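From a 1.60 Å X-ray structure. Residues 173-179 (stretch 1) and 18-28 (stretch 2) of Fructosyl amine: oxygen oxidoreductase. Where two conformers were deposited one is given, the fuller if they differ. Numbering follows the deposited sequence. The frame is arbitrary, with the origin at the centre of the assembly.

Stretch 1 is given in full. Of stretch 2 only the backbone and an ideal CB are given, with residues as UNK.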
ATOM      1  N   ARG A 173       2.986 -22.941   6.583  1.00 13.02           N
ATOM      2  CA  ARG A 173       2.631 -24.166   7.310  1.00 14.94           C
ATOM      3  C   ARG A 173       1.678 -25.054   6.505  1.00 15.22           C
ATOM      4  O   ARG A 173       1.621 -26.277   6.715  1.00 14.98           O
ATOM      5  CB  ARG A 173       2.133 -23.887   8.734  1.00 15.43           C
ATOM      6  CG  ARG A 173       0.799 -23.226   8.863  1.00 16.21           C
ATOM      7  CD  ARG A 173       0.414 -23.116  10.362  1.00 16.26           C
ATOM      8  NE  ARG A 173       1.408 -22.338  11.086  1.00 17.22           N
ATOM      9  CZ  ARG A 173       1.352 -21.018  11.278  1.00 16.15           C
ATOM     10  NH1 ARG A 173       0.317 -20.294  10.834  1.00 13.46           N
ATOM     11  NH2 ARG A 173       2.339 -20.422  11.931  1.00 17.71           N
HETATM   12  N   MSE A 174       0.970 -24.434   5.561  1.00 15.64           N
HETATM   13  CA  MSE A 174       0.112 -25.162   4.633  1.00 19.66           C
HETATM   14  C   MSE A 174       0.849 -25.671   3.399  1.00 16.98           C
HETATM   15  O   MSE A 174       0.233 -26.229   2.490  1.00 17.55           O
HETATM   16  CB  MSE A 174      -1.079 -24.308   4.230  1.00 18.92           C
HETATM   17  CG  MSE A 174      -1.947 -23.964   5.415  1.00 21.90           C
HETATM   18 SE   MSE A 174      -3.345 -22.817   4.793  1.00 35.19          SE
HETATM   19  CE  MSE A 174      -4.459 -24.146   3.925  1.00 31.66           C
ATOM     20  N   GLY A 175       2.160 -25.467   3.366  1.00 14.95           N
ATOM     21  CA  GLY A 175       3.008 -26.110   2.368  1.00 14.38           C
ATOM     22  C   GLY A 175       3.683 -25.207   1.355  1.00 13.80           C
ATOM     23  O   GLY A 175       4.477 -25.678   0.530  1.00 14.25           O
ATOM     24  N   VAL A 176       3.390 -23.907   1.409  1.00 12.76           N
ATOM     25  CA  VAL A 176       4.019 -22.973   0.469  1.00 11.99           C
ATOM     26  C   VAL A 176       5.509 -22.821   0.803  1.00 12.10           C
ATOM     27  O   VAL A 176       5.898 -22.684   1.980  1.00 12.23           O
ATOM     28  CB  VAL A 176       3.303 -21.598   0.456  1.00 11.33           C
ATOM     29  CG1 VAL A 176       4.053 -20.583  -0.447  1.00 10.97           C
ATOM     30  CG2 VAL A 176       1.837 -21.750   0.019  1.00 11.49           C
ATOM     31  N   LYS A 177       6.322 -22.875  -0.247  0.50 12.24           N
ATOM     32  CA  LYS A 177       7.770 -22.720  -0.157  0.50 12.33           C
ATOM     33  C   LYS A 177       8.106 -21.244  -0.316  0.50 12.39           C
ATOM     34  O   LYS A 177       7.750 -20.632  -1.318  0.50 12.49           O
ATOM     35  CB  LYS A 177       8.437 -23.533  -1.269  0.50 12.69           C
ATOM     36  CG  LYS A 177       8.147 -25.033  -1.194  0.50 14.55           C
ATOM     37  CD  LYS A 177       8.213 -25.708  -2.570  0.50 15.14           C
ATOM     38  CE  LYS A 177       6.866 -25.699  -3.301  0.50 15.37           C
ATOM     39  NZ  LYS A 177       5.706 -26.097  -2.446  0.50 15.56           N
ATOM     40  N   PHE A 178       8.772 -20.667   0.681  1.00 12.45           N
ATOM     41  CA  PHE A 178       9.272 -19.297   0.551  1.00 12.76           C
ATOM     42  C   PHE A 178      10.770 -19.332   0.383  1.00 13.19           C
ATOM     43  O   PHE A 178      11.481 -19.823   1.268  1.00 14.47           O
ATOM     44  CB  PHE A 178       8.920 -18.427   1.768  1.00 12.65           C
ATOM     45  CG  PHE A 178       7.483 -17.993   1.811  1.00 12.18           C
ATOM     46  CD1 PHE A 178       7.117 -16.687   1.471  1.00 12.33           C
ATOM     47  CD2 PHE A 178       6.492 -18.888   2.186  1.00 12.11           C
ATOM     48  CE1 PHE A 178       5.768 -16.284   1.511  1.00 13.43           C
ATOM     49  CE2 PHE A 178       5.147 -18.503   2.228  1.00 13.20           C
ATOM     50  CZ  PHE A 178       4.780 -17.199   1.888  1.00 13.54           C
ATOM     51  N   VAL A 179      11.241 -18.799  -0.741  1.00 12.41           N
ATOM     52  CA  VAL A 179      12.672 -18.697  -1.015  1.00 13.08           C
ATOM     53  C   VAL A 179      13.023 -17.212  -1.008  1.00 13.13           C
ATOM     54  O   VAL A 179      12.707 -16.483  -1.951  1.00 13.04           O
ATOM     55  CB  VAL A 179      13.058 -19.358  -2.364  1.00 13.05           C
ATOM     56  CG1 VAL A 179      14.566 -19.231  -2.608  1.00 14.90           C
ATOM     57  CG2 VAL A 179      12.601 -20.829  -2.393  1.00 14.91           C
ATOM     58  N   UNK A  18       1.483 -10.751  -3.098  1.00  8.98           N
ATOM     59  CA  UNK A  18       2.108 -12.066  -3.288  1.00  9.15           C
ATOM     60  C   UNK A  18       1.789 -12.998  -2.124  1.00  9.23           C
ATOM     61  O   UNK A  18       1.436 -14.170  -2.334  1.00  9.89           O
ATOM     62  CB  UNK A  18       3.623 -11.921  -3.441  1.00  9.15           C
ATOM     63  N   UNK A  19       1.895 -12.481  -0.902  1.00  8.86           N
ATOM     64  CA  UNK A  19       1.577 -13.277   0.283  1.00 10.02           C
ATOM     65  C   UNK A  19       0.090 -13.637   0.308  1.00  9.33           C
ATOM     66  O   UNK A  19      -0.271 -14.795   0.595  1.00  9.01           O
ATOM     67  CB  UNK A  19       1.960 -12.518   1.555  1.00 10.02           C
ATOM     68  N   UNK A  20      -0.772 -12.666  -0.015  1.00  8.90           N
ATOM     69  CA  UNK A  20      -2.219 -12.944  -0.077  1.00  9.04           C
ATOM     70  C   UNK A  20      -2.501 -14.080  -1.073  1.00  8.94           C
ATOM     71  O   UNK A  20      -3.287 -15.025  -0.801  1.00  8.91           O
ATOM     72  CB  UNK A  20      -2.992 -11.686  -0.477  1.00  9.04           C
ATOM     73  N   UNK A  21      -1.851 -13.989  -2.232  1.00  8.76           N
ATOM     74  CA  UNK A  21      -1.999 -14.997  -3.267  1.00  8.90           C
ATOM     75  C   UNK A  21      -1.518 -16.371  -2.777  1.00  8.78           C
ATOM     76  O   UNK A  21      -2.203 -17.382  -2.978  1.00  9.44           O
ATOM     77  CB  UNK A  21      -1.227 -14.579  -4.520  1.00  8.90           C
ATOM     78  N   UNK A  22      -0.352 -16.404  -2.125  1.00  8.29           N
ATOM     79  CA  UNK A  22       0.190 -17.654  -1.580  1.00  9.02           C
ATOM     80  C   UNK A  22      -0.784 -18.300  -0.595  1.00  9.28           C
ATOM     81  O   UNK A  22      -1.063 -19.504  -0.667  1.00  9.92           O
ATOM     82  CB  UNK A  22       1.532 -17.395  -0.892  1.00  9.02           C
ATOM     83  N   UNK A  23      -1.324 -17.476   0.301  1.00  9.09           N
ATOM     84  CA  UNK A  23      -2.280 -17.932   1.306  1.00  9.54           C
ATOM     85  C   UNK A  23      -3.519 -18.514   0.660  1.00  9.63           C
ATOM     86  O   UNK A  23      -3.964 -19.618   1.030  1.00 10.20           O
ATOM     87  CB  UNK A  23      -2.668 -16.782   2.238  1.00  9.54           C
ATOM     88  N   UNK A  24      -4.082 -17.786  -0.309  1.00  9.49           N
ATOM     89  CA  UNK A  24      -5.310 -18.242  -0.948  1.00 10.26           C
ATOM     90  C   UNK A  24      -5.111 -19.450  -1.846  1.00  9.94           C
ATOM     91  O   UNK A  24      -5.980 -20.323  -1.888  1.00 10.52           O
ATOM     92  CB  UNK A  24      -5.920 -17.101  -1.764  1.00 10.26           C
ATOM     93  N   UNK A  25      -3.952 -19.559  -2.487  1.00  9.54           N
ATOM     94  CA  UNK A  25      -3.658 -20.787  -3.238  1.00  9.69           C
ATOM     95  C   UNK A  25      -3.656 -21.971  -2.275  1.00  9.85           C
ATOM     96  O   UNK A  25      -4.259 -23.018  -2.572  1.00 10.65           O
ATOM     97  CB  UNK A  25      -2.317 -20.681  -3.966  1.00  9.69           C
ATOM     98  N   UNK A  26      -2.971 -21.812  -1.138  1.00 10.74           N
ATOM     99  CA  UNK A  26      -2.865 -22.874  -0.137  1.00 11.02           C
ATOM    100  C   UNK A  26      -4.251 -23.233   0.393  1.00 11.64           C
ATOM    101  O   UNK A  26      -4.591 -24.420   0.505  1.00 12.07           O
ATOM    102  CB  UNK A  26      -1.948 -22.447   1.011  1.00 11.02           C
ATOM    103  N   UNK A  27      -5.064 -22.221   0.688  1.00 11.36           N
ATOM    104  CA  UNK A  27      -6.437 -22.495   1.185  1.00 12.08           C
ATOM    105  C   UNK A  27      -7.296 -23.221   0.167  1.00 12.93           C
ATOM    106  O   UNK A  27      -8.198 -23.985   0.538  1.00 13.55           O
ATOM    107  CB  UNK A  27      -7.129 -21.188   1.576  1.00 12.08           C
ATOM    108  N   UNK A  28      -7.015 -22.988  -1.109  1.00 13.20           N
ATOM    109  CA  UNK A  28      -7.810 -23.565  -2.180  1.00 14.14           C
ATOM    110  C   UNK A  28      -7.269 -24.918  -2.649  1.00 14.43           C
ATOM    111  O   UNK A  28      -7.775 -25.493  -3.614  1.00 15.76           O
ATOM    112  CB  UNK A  28      -7.868 -22.593  -3.360  1.00 14.14           C
TER

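Stretch 2 is helical from 18 to 27, and Met174, Val176 and Phe178 of stretch 1 lie along one side of it. No hydrogen bond joins the two stretches, so packing governs the choices.

Position 18 has its CB direction sideways to stretch 1, with no atom of that stretch within 5.5 Å of an ideal CB. Its ordinary helical angles (-62/-45) do not demand glycine, and stretch 1 leaves the choice wide. The residue is Gly18.

Position 19 also points sideways, but its ideal CB is 5.4 Å from Phe178 CE1. A small or medium side chain, apolar or hydroxylated, could reach the ring. Thr19 is found; its OG1 lies near the plane of the Phe178 ring, at the edge, 4.4 Å from Phe178 CE1, and is hydrogen-bonded elsewhere in the structure.

Positions 20 and 21 are out of reach, so stretch 1 favours no type. They are Ser20 and Thr21.

Position 22 points toward stretch 1. Its ideal CB is already 4.1 Å from Val176 CG1 and 4.3 Å from Phe178 CZ, both apolar carbons, so a small apolar residue suits the site; a longer one would have to bend aside. Ala22 fills it with a single methyl, meeting both side chains at those distances. Val176 CG2 is 3.7 Å from Ala22 O.

Position 23 points away and admits many types. Leu23 is deposited, though its CD1 comes to 4.6 Å from Met174 SE. Positions 24 and 25 have nothing of stretch 1 within 5.5 Å of an ideal CB, so almost any type would do; they are His24 and Leu25, and neither makes contact.

Position 26 points toward stretch 1, its ideal CB 3.8 Å from Met174 CB and 4.0 Å from Val176 CG2. Again a small apolar group fits best. Ala26 makes exactly these two contacts with its CB. The selenomethionine side chain of Met174 reaches the last turn of the helix, its CE 3.4 Å from Ala26 O.

Position 27 points away, yet its ideal CB is 4.6 Å from Met174 CE. A long chain could pass that methyl with an aliphatic stem and carry a polar end away from stretch 1. Arg27 does this: its CG is 4.2 Å from Met174 CE, and its guanidinium is hydrogen-bonded elsewhere in the structure.

Position 28, the first to leave helical angles, points away from stretch 1, which sets no constraint; it is Arg28.

Stretch 2 (18-28) GTSTALHLARR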
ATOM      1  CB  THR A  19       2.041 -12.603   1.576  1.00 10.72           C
ATOM      2  OG1 THR A  19       3.466 -12.556   1.570  1.00 12.51           O
ATOM      3  CG2 THR A  19       1.593 -13.387   2.816  1.00 11.23           C
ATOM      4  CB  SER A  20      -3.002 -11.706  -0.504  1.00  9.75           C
ATOM      5  OG  SER A  20      -4.379 -11.919  -0.236  1.00 10.05           O
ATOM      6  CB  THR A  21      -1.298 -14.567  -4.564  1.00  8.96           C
ATOM      7  OG1 THR A  21      -1.849 -13.318  -5.003  1.00 10.52           O
ATOM      8  CG2 THR A  21      -1.555 -15.592  -5.661  1.00  8.79           C
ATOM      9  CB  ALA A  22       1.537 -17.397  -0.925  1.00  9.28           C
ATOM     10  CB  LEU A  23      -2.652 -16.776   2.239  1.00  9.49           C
ATOM     11  CG  LEU A  23      -3.699 -17.135   3.301  1.00 10.06           C
ATOM     12  CD1 LEU A  23      -3.164 -18.221   4.250  1.00 14.09           C
ATOM     13  CD2 LEU A  23      -4.126 -15.864   4.058  1.00 11.07           C
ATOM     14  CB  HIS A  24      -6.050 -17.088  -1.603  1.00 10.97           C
ATOM     15  CG  HIS A  24      -6.684 -16.187  -0.599  1.00 11.54           C
ATOM     16  ND1 HIS A  24      -7.808 -16.556   0.112  1.00 14.31           N
ATOM     17  CD2 HIS A  24      -6.330 -14.962  -0.141  1.00 10.34           C
ATOM     18  CE1 HIS A  24      -8.140 -15.578   0.941  1.00 13.76           C
ATOM     19  NE2 HIS A  24      -7.255 -14.604   0.812  1.00 11.97           N
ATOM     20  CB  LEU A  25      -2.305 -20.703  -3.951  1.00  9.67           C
ATOM     21  CG  LEU A  25      -2.283 -19.865  -5.227  1.00  9.01           C
ATOM     22  CD1 LEU A  25      -0.835 -19.592  -5.648  1.00 11.09           C
ATOM     23  CD2 LEU A  25      -3.052 -20.493  -6.398  1.00  9.93           C
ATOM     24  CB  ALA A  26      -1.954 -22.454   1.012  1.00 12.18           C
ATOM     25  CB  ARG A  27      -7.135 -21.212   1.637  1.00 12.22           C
ATOM     26  CG  ARG A  27      -6.536 -20.642   2.895  1.00 12.54           C
ATOM     27  CD  ARG A  27      -7.300 -19.380   3.278  1.00 13.03           C
ATOM     28  NE  ARG A  27      -6.924 -18.907   4.599  1.00 13.46           N
ATOM     29  CZ  ARG A  27      -7.454 -17.829   5.179  1.00 14.04           C
ATOM     30  NH1 ARG A  27      -8.383 -17.122   4.539  1.00 16.79           N
ATOM     31  NH2 ARG A  27      -7.063 -17.467   6.395  1.00 16.10           N
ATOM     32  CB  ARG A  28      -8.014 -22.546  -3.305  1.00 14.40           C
ATOM     33  CG  ARG A  28      -8.941 -21.419  -2.828  1.00 14.76           C
ATOM     34  CD  ARG A  28      -8.878 -20.156  -3.668  1.00 16.99           C
ATOM     35  NE  ARG A  28      -9.416 -20.332  -5.010  1.00 18.16           N
ATOM     36  CZ  ARG A  28      -9.912 -19.342  -5.750  1.00 18.09           C
ATOM     37  NH1 ARG A  28      -9.970 -18.107  -5.272  1.00 17.82           N
ATOM     38  NH2 ARG A  28     -10.361 -19.591  -6.963  1.00 17.10           N
TER
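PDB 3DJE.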